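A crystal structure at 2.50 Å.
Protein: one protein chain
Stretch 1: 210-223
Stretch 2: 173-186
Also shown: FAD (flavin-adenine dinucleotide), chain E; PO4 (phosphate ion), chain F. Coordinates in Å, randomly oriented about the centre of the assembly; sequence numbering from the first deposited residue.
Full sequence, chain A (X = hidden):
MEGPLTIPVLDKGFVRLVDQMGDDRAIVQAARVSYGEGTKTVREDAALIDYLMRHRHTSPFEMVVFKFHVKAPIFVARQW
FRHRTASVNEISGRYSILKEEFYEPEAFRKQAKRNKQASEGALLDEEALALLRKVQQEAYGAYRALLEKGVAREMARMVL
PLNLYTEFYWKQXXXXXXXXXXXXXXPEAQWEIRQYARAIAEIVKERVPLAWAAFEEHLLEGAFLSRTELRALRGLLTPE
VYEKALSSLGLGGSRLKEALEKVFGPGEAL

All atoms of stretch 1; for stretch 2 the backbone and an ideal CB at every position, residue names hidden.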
# COMPACT_ATOMS: atom_id res chain seq x y z
N LEU A 210 -4.41 -26.50 3.21
CA LEU A 210 -3.09 -26.73 2.65
C LEU A 210 -2.19 -25.52 2.92
O LEU A 210 -1.11 -25.65 3.50
CB LEU A 210 -3.16 -27.01 1.14
CG LEU A 210 -3.88 -28.29 0.71
CD1 LEU A 210 -3.63 -28.53 -0.78
CD2 LEU A 210 -3.38 -29.48 1.53
N ALA A 211 -2.66 -24.34 2.52
CA ALA A 211 -1.90 -23.13 2.74
C ALA A 211 -1.54 -23.01 4.22
O ALA A 211 -0.41 -22.67 4.58
CB ALA A 211 -2.70 -21.92 2.30
N TRP A 212 -2.52 -23.31 5.07
CA TRP A 212 -2.28 -23.24 6.49
C TRP A 212 -1.22 -24.25 6.92
O TRP A 212 -0.41 -23.97 7.81
CB TRP A 212 -3.58 -23.49 7.27
CG TRP A 212 -3.32 -23.53 8.74
CD1 TRP A 212 -2.92 -24.62 9.46
CD2 TRP A 212 -3.27 -22.42 9.63
NE1 TRP A 212 -2.61 -24.25 10.75
CE2 TRP A 212 -2.82 -22.91 10.88
CE3 TRP A 212 -3.55 -21.06 9.50
CZ2 TRP A 212 -2.65 -22.08 11.99
CZ3 TRP A 212 -3.38 -20.23 10.61
CH2 TRP A 212 -2.93 -20.74 11.83
N ALA A 213 -1.22 -25.42 6.29
CA ALA A 213 -0.23 -26.43 6.65
C ALA A 213 1.15 -25.85 6.41
O ALA A 213 2.03 -25.93 7.26
CB ALA A 213 -0.42 -27.69 5.82
N ALA A 214 1.33 -25.24 5.25
CA ALA A 214 2.61 -24.64 4.90
C ALA A 214 2.95 -23.52 5.89
O ALA A 214 4.08 -23.44 6.39
CB ALA A 214 2.56 -24.09 3.47
N PHE A 215 1.98 -22.66 6.15
CA PHE A 215 2.19 -21.55 7.07
C PHE A 215 2.63 -22.05 8.45
O PHE A 215 3.57 -21.55 9.04
CB PHE A 215 0.91 -20.72 7.20
CG PHE A 215 1.04 -19.56 8.14
CD1 PHE A 215 1.83 -18.46 7.79
CD2 PHE A 215 0.43 -19.58 9.39
CE1 PHE A 215 2.02 -17.40 8.69
CE2 PHE A 215 0.61 -18.52 10.30
CZ PHE A 215 1.41 -17.43 9.95
N GLU A 216 1.93 -23.06 8.96
CA GLU A 216 2.25 -23.61 10.27
C GLU A 216 3.68 -24.15 10.31
O GLU A 216 4.49 -23.75 11.15
CB GLU A 216 1.24 -24.71 10.59
CG GLU A 216 1.40 -25.32 11.95
CD GLU A 216 0.26 -26.25 12.30
OE1 GLU A 216 -0.00 -27.21 11.53
OE2 GLU A 216 -0.39 -26.02 13.34
N GLU A 217 3.99 -25.05 9.39
CA GLU A 217 5.30 -25.68 9.29
C GLU A 217 6.47 -24.71 9.10
O GLU A 217 7.43 -24.74 9.86
CB GLU A 217 5.25 -26.71 8.15
CG GLU A 217 6.56 -27.43 7.83
CD GLU A 217 7.21 -28.08 9.04
OE1 GLU A 217 6.51 -28.76 9.83
OE2 GLU A 217 8.43 -27.92 9.19
N HIS A 218 6.38 -23.85 8.09
CA HIS A 218 7.45 -22.91 7.76
C HIS A 218 7.55 -21.59 8.52
O HIS A 218 8.65 -21.07 8.70
CB HIS A 218 7.41 -22.61 6.27
CG HIS A 218 7.65 -23.81 5.41
ND1 HIS A 218 8.90 -24.37 5.24
CD2 HIS A 218 6.79 -24.58 4.70
CE1 HIS A 218 8.79 -25.44 4.47
NE2 HIS A 218 7.53 -25.59 4.13
N LEU A 219 6.43 -21.03 8.96
CA LEU A 219 6.51 -19.75 9.66
C LEU A 219 6.08 -19.74 11.11
O LEU A 219 6.89 -19.44 11.99
CB LEU A 219 5.73 -18.68 8.90
CG LEU A 219 6.33 -18.23 7.56
CD1 LEU A 219 7.81 -17.88 7.74
CD2 LEU A 219 6.21 -19.35 6.54
N LEU A 220 4.82 -20.05 11.37
CA LEU A 220 4.33 -20.05 12.74
C LEU A 220 5.22 -20.86 13.66
O LEU A 220 5.74 -20.35 14.66
CB LEU A 220 2.90 -20.60 12.78
CG LEU A 220 2.05 -20.17 13.97
CD1 LEU A 220 1.91 -18.66 13.97
CD2 LEU A 220 0.68 -20.80 13.89
N GLU A 221 5.41 -22.13 13.32
CA GLU A 221 6.23 -23.05 14.11
C GLU A 221 7.70 -23.04 13.70
O GLU A 221 8.47 -23.95 14.02
CB GLU A 221 5.68 -24.47 14.01
CG GLU A 221 4.26 -24.62 14.52
CD GLU A 221 4.01 -23.79 15.75
OE1 GLU A 221 4.86 -23.80 16.66
OE2 GLU A 221 2.95 -23.12 15.82
N GLY A 222 8.09 -22.01 12.96
CA GLY A 222 9.47 -21.90 12.53
C GLY A 222 10.14 -20.79 13.32
O GLY A 222 9.58 -20.28 14.28
N ALA A 223 11.33 -20.41 12.89
CA ALA A 223 12.07 -19.36 13.57
C ALA A 223 13.14 -18.79 12.66
O ALA A 223 13.70 -19.50 11.82
CB ALA A 223 12.70 -19.90 14.86
N UNK A 173 -6.20 -10.08 2.32
CA UNK A 173 -5.74 -11.21 1.53
C UNK A 173 -4.95 -12.19 2.39
O UNK A 173 -4.36 -11.81 3.40
CB UNK A 173 -4.89 -10.73 0.36
N UNK A 174 -4.96 -13.46 1.99
CA UNK A 174 -4.28 -14.52 2.74
C UNK A 174 -2.81 -14.24 3.10
O UNK A 174 -2.37 -14.51 4.22
CB UNK A 174 -4.35 -15.81 1.93
N UNK A 175 -2.06 -13.70 2.15
CA UNK A 175 -0.66 -13.36 2.36
C UNK A 175 -0.49 -12.40 3.54
O UNK A 175 0.31 -12.63 4.44
CB UNK A 175 -0.07 -12.74 1.09
N UNK A 176 -1.27 -11.32 3.53
CA UNK A 176 -1.20 -10.33 4.59
C UNK A 176 -1.90 -10.78 5.87
O UNK A 176 -1.62 -10.27 6.96
CB UNK A 176 -1.81 -9.01 4.10
N UNK A 177 -2.81 -11.73 5.74
CA UNK A 177 -3.50 -12.22 6.91
C UNK A 177 -2.52 -13.12 7.65
O UNK A 177 -2.49 -13.14 8.87
CB UNK A 177 -4.79 -12.96 6.54
N UNK A 178 -1.70 -13.86 6.91
CA UNK A 178 -0.69 -14.73 7.54
C UNK A 178 0.30 -13.86 8.31
O UNK A 178 0.75 -14.21 9.40
CB UNK A 178 0.04 -15.58 6.50
N UNK A 179 0.65 -12.73 7.70
CA UNK A 179 1.56 -11.77 8.30
C UNK A 179 0.95 -11.34 9.64
O UNK A 179 1.62 -11.36 10.68
CB UNK A 179 1.80 -10.57 7.38
N UNK A 180 -0.32 -10.96 9.60
CA UNK A 180 -1.07 -10.52 10.78
C UNK A 180 -1.03 -11.58 11.88
O UNK A 180 -0.80 -11.27 13.06
CB UNK A 180 -2.52 -10.21 10.40
N UNK A 181 -1.26 -12.82 11.49
CA UNK A 181 -1.28 -13.93 12.42
C UNK A 181 0.08 -14.19 13.05
O UNK A 181 0.17 -14.43 14.24
CB UNK A 181 -1.77 -15.19 11.71
N UNK A 182 1.14 -14.12 12.23
CA UNK A 182 2.50 -14.33 12.71
C UNK A 182 2.85 -13.32 13.79
O UNK A 182 3.50 -13.66 14.78
CB UNK A 182 3.50 -14.24 11.55
N UNK A 183 2.41 -12.08 13.62
CA UNK A 183 2.68 -11.03 14.59
C UNK A 183 1.75 -11.04 15.80
O UNK A 183 2.20 -10.89 16.93
CB UNK A 183 2.59 -9.67 13.90
N UNK A 184 0.46 -11.22 15.58
CA UNK A 184 -0.50 -11.21 16.67
C UNK A 184 -0.64 -12.53 17.41
O UNK A 184 -1.27 -12.61 18.46
CB UNK A 184 -1.87 -10.80 16.13
N UNK A 185 -0.06 -13.58 16.85
CA UNK A 185 -0.09 -14.88 17.49
C UNK A 185 1.17 -14.98 18.36
O UNK A 185 1.23 -15.76 19.31
CB UNK A 185 -0.16 -16.01 16.46
N UNK A 186 2.17 -14.17 18.05
CA UNK A 186 3.41 -14.16 18.81
C UNK A 186 3.11 -13.81 20.25
O UNK A 186 2.20 -13.03 20.53
CB UNK A 186 4.42 -13.18 18.21
PA FAD E . 6.24 -5.29 -2.15
O1A FAD E . 5.57 -5.22 -3.47
O2A FAD E . 7.19 -3.99 -1.97
O5B FAD E . 5.11 -5.30 -1.02
C5B FAD E . 5.72 -5.57 0.24
C4B FAD E . 4.63 -5.99 1.22
O4B FAD E . 3.65 -4.93 1.35
C3B FAD E . 3.88 -7.21 0.70
O3B FAD E . 4.47 -8.44 1.13
C2B FAD E . 2.47 -7.00 1.23
O2B FAD E . 2.37 -7.53 2.55
C1B FAD E . 2.30 -5.46 1.18
N9A FAD E . 1.70 -4.97 -0.10
C8A FAD E . 2.29 -4.12 -1.01
N7A FAD E . 1.49 -3.89 -2.01
C5A FAD E . 0.34 -4.56 -1.82
C6A FAD E . -0.87 -4.69 -2.56
N6A FAD E . -1.03 -4.02 -3.76
N1A FAD E . -1.86 -5.48 -2.06
C2A FAD E . -1.72 -6.14 -0.89
N3A FAD E . -0.59 -6.04 -0.17
C4A FAD E . 0.45 -5.27 -0.59
N1 FAD E . 6.01 -12.77 -9.52
C2 FAD E . 5.29 -13.06 -10.61
O2 FAD E . 4.52 -12.21 -11.05
N3 FAD E . 5.38 -14.26 -11.25
C4 FAD E . 6.22 -15.26 -10.81
O4 FAD E . 6.28 -16.33 -11.40
C4X FAD E . 7.04 -14.99 -9.60
N5 FAD E . 7.88 -15.88 -9.07
C5X FAD E . 8.62 -15.61 -7.96
C6 FAD E . 9.51 -16.60 -7.43
C7 FAD E . 10.27 -16.34 -6.29
C7M FAD E . 11.20 -17.42 -5.78
C8 FAD E . 10.18 -15.06 -5.63
C8M FAD E . 11.00 -14.76 -4.40
C9 FAD E . 9.31 -14.07 -6.13
C9A FAD E . 8.51 -14.31 -7.30
N10 FAD E . 7.62 -13.33 -7.83
C10 FAD E . 6.87 -13.64 -8.97
C1' FAD E . 7.47 -11.99 -7.23
C2' FAD E . 6.50 -11.97 -6.03
O2' FAD E . 5.29 -12.65 -6.35
C3' FAD E . 6.23 -10.50 -5.62
O3' FAD E . 5.50 -9.81 -6.65
C4' FAD E . 7.55 -9.74 -5.33
O4' FAD E . 8.51 -10.61 -4.71
C5' FAD E . 7.27 -8.56 -4.40
O5' FAD E . 7.19 -9.06 -3.07
P FAD E . 6.35 -8.04 -2.18
O1P FAD E . 5.01 -7.85 -2.79
O2P FAD E . 6.20 -8.68 -0.72
O3P FAD E . 7.19 -6.63 -2.05
P PO4 F . 0.90 -1.92 19.04
O1 PO4 F . 0.92 -3.32 19.54
O2 PO4 F . 1.84 -1.10 19.83
O3 PO4 F . -0.47 -1.37 19.16
O4 PO4 F . 1.31 -1.90 17.61

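Position 173 precedes a helix: its phi/psi of -75/153 is extended, and the backbone NH groups of the first turn lack partners. Asp, Asn, Ser or Thr would suit an N-cap. It is Asp-173, whose OD1 accepts from the backbone N of position 176 at 2.8 Å, capping the helix.

At 174, CA-to-CB points toward stretch 1, but no atom there lies within 5.5 Å of the ideal CB, so a long apolar chain is wanted. Leu-174 (chi1 t, chi2 p) extends CD2 to 3.9 Å from Ala-211 CB.

Positions 175 and 176 are out of reach of stretch 1 and lie on the side of the flavin-adenine dinucleotide, whose ribose hydroxyls and adenine favour polar side chains. They are His-175, with NE2 hydrogen-bonded to FAD O3B at 2.8 Å, and Asn-176, whose ND2 donates to FAD N3A at 3.0 Å and whose OD1 accepts from FAD O2B at a very short 2.4 Å. Position 177 is also out of reach, so stretch 1 does not select among candidates; it is Leu-177.

Position 178 is tightly constrained by stretch 1. Its ideal CB points toward stretch 1 and sits a tight 3.5 Å from Phe-215 CE1, with Ala-211 and Trp-212 beyond, so a flat or long apolar group would fit. Phe-178 (chi1 -83°) lays its ring on that of Phe-215 in an offset stack, centroids 4.2 Å apart and planes at 11°. Phe-215 CB also makes a CH-pi contact 3.8 Å from the Phe-178 ring centroid, while Trp-212 CE3 approaches the ring edge, 4.0 Å from Phe-178 CE1.

Position 179 points away and 180 sideways; stretch 1 sets no preference at either, and they are His-179 and Phe-180.

At 181, the CB points toward stretch 1, with the ideal atom 4.3 Å from Phe-215 CZ and 5.4 Å from Trp-212 CZ3. Leu, Ile or Met would suit. Leu-181 places CD1 3.9 Å from Trp-212 CZ3, at the indole edge.

At 182, CA-to-CB runs sideways, yet the C-terminal end of the stretch 1 helix offers carbonyl oxygens farther out. A long donor, Lys or Arg, fits. Lys-182, nearly extended apart from chi2 (p), donates from NZ to Leu-219 O at 3.3 Å.

Positions 183 and 184 are out of reach. Stretch 1 sets no preference at 183, Leu-183; the phosphate near 184 suits a long basic chain, and Arg-184 NH1 makes a weak hydrogen bond to PO4 O1 at 3.5 Å.

At 185, the ideal CB points toward stretch 1, 4.2 Å from Leu-220 CD1, which suits an aliphatic residue. Leu-185 CD2 lies 3.9 Å from Leu-220 CD1.

Position 186 points sideways without contact, leaving many choices; it is Ala-186.

Stretch 2 173-186: DLHNLFHFLKLRLA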
# COMPACT_ATOMS: atom_id res chain seq x y z
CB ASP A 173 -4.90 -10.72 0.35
CG ASP A 173 -3.62 -10.03 0.77
OD1 ASP A 173 -2.66 -10.73 1.18
OD2 ASP A 173 -3.57 -8.78 0.70
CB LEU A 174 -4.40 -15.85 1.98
CG LEU A 174 -3.85 -17.08 2.71
CD1 LEU A 174 -4.36 -17.14 4.15
CD2 LEU A 174 -4.25 -18.33 1.94
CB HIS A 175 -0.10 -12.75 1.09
CG HIS A 175 1.23 -12.08 1.27
ND1 HIS A 175 2.24 -12.64 2.02
CD2 HIS A 175 1.71 -10.92 0.78
CE1 HIS A 175 3.30 -11.85 1.98
NE2 HIS A 175 3.01 -10.80 1.23
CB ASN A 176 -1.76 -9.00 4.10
CG ASN A 176 -0.80 -8.29 3.17
OD1 ASN A 176 0.26 -7.86 3.59
ND2 ASN A 176 -1.15 -8.20 1.89
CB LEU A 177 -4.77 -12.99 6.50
CG LEU A 177 -5.68 -13.55 7.59
CD1 LEU A 177 -6.03 -12.47 8.60
CD2 LEU A 177 -6.93 -14.12 6.95
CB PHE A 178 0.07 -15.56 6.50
CG PHE A 178 -0.65 -16.81 6.07
CD1 PHE A 178 -1.34 -17.58 6.99
CD2 PHE A 178 -0.59 -17.24 4.75
CE1 PHE A 178 -1.96 -18.77 6.60
CE2 PHE A 178 -1.20 -18.43 4.35
CZ PHE A 178 -1.89 -19.19 5.28
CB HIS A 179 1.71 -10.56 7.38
CG HIS A 179 2.66 -9.52 7.88
ND1 HIS A 179 4.02 -9.71 7.90
CD2 HIS A 179 2.44 -8.28 8.37
CE1 HIS A 179 4.61 -8.62 8.37
NE2 HIS A 179 3.67 -7.74 8.67
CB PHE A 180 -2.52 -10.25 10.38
CG PHE A 180 -3.43 -9.96 11.55
CD1 PHE A 180 -3.37 -8.75 12.22
CD2 PHE A 180 -4.33 -10.91 11.98
CE1 PHE A 180 -4.19 -8.49 13.30
CE2 PHE A 180 -5.16 -10.66 13.06
CZ PHE A 180 -5.09 -9.44 13.72
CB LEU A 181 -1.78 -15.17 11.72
CG LEU A 181 -3.26 -15.09 11.31
CD1 LEU A 181 -3.65 -16.33 10.51
CD2 LEU A 181 -4.10 -14.97 12.56
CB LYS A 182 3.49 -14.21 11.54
CG LYS A 182 4.96 -14.31 11.92
CD LYS A 182 5.28 -15.62 12.62
CE LYS A 182 6.73 -15.66 13.14
NZ LYS A 182 7.02 -16.86 14.00
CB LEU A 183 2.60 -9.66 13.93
CG LEU A 183 3.77 -9.32 13.01
CD1 LEU A 183 3.44 -8.08 12.17
CD2 LEU A 183 5.03 -9.10 13.84
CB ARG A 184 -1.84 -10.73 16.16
CG ARG A 184 -1.74 -9.38 15.50
CD ARG A 184 -1.19 -8.34 16.47
NE ARG A 184 -0.92 -7.09 15.77
CZ ARG A 184 -0.48 -5.98 16.34
NH1 ARG A 184 -0.26 -5.96 17.65
NH2 ARG A 184 -0.24 -4.90 15.61
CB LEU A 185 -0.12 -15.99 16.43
CG LEU A 185 -1.25 -17.02 16.48
CD1 LEU A 185 -2.47 -16.47 17.19
CD2 LEU A 185 -1.60 -17.45 15.06
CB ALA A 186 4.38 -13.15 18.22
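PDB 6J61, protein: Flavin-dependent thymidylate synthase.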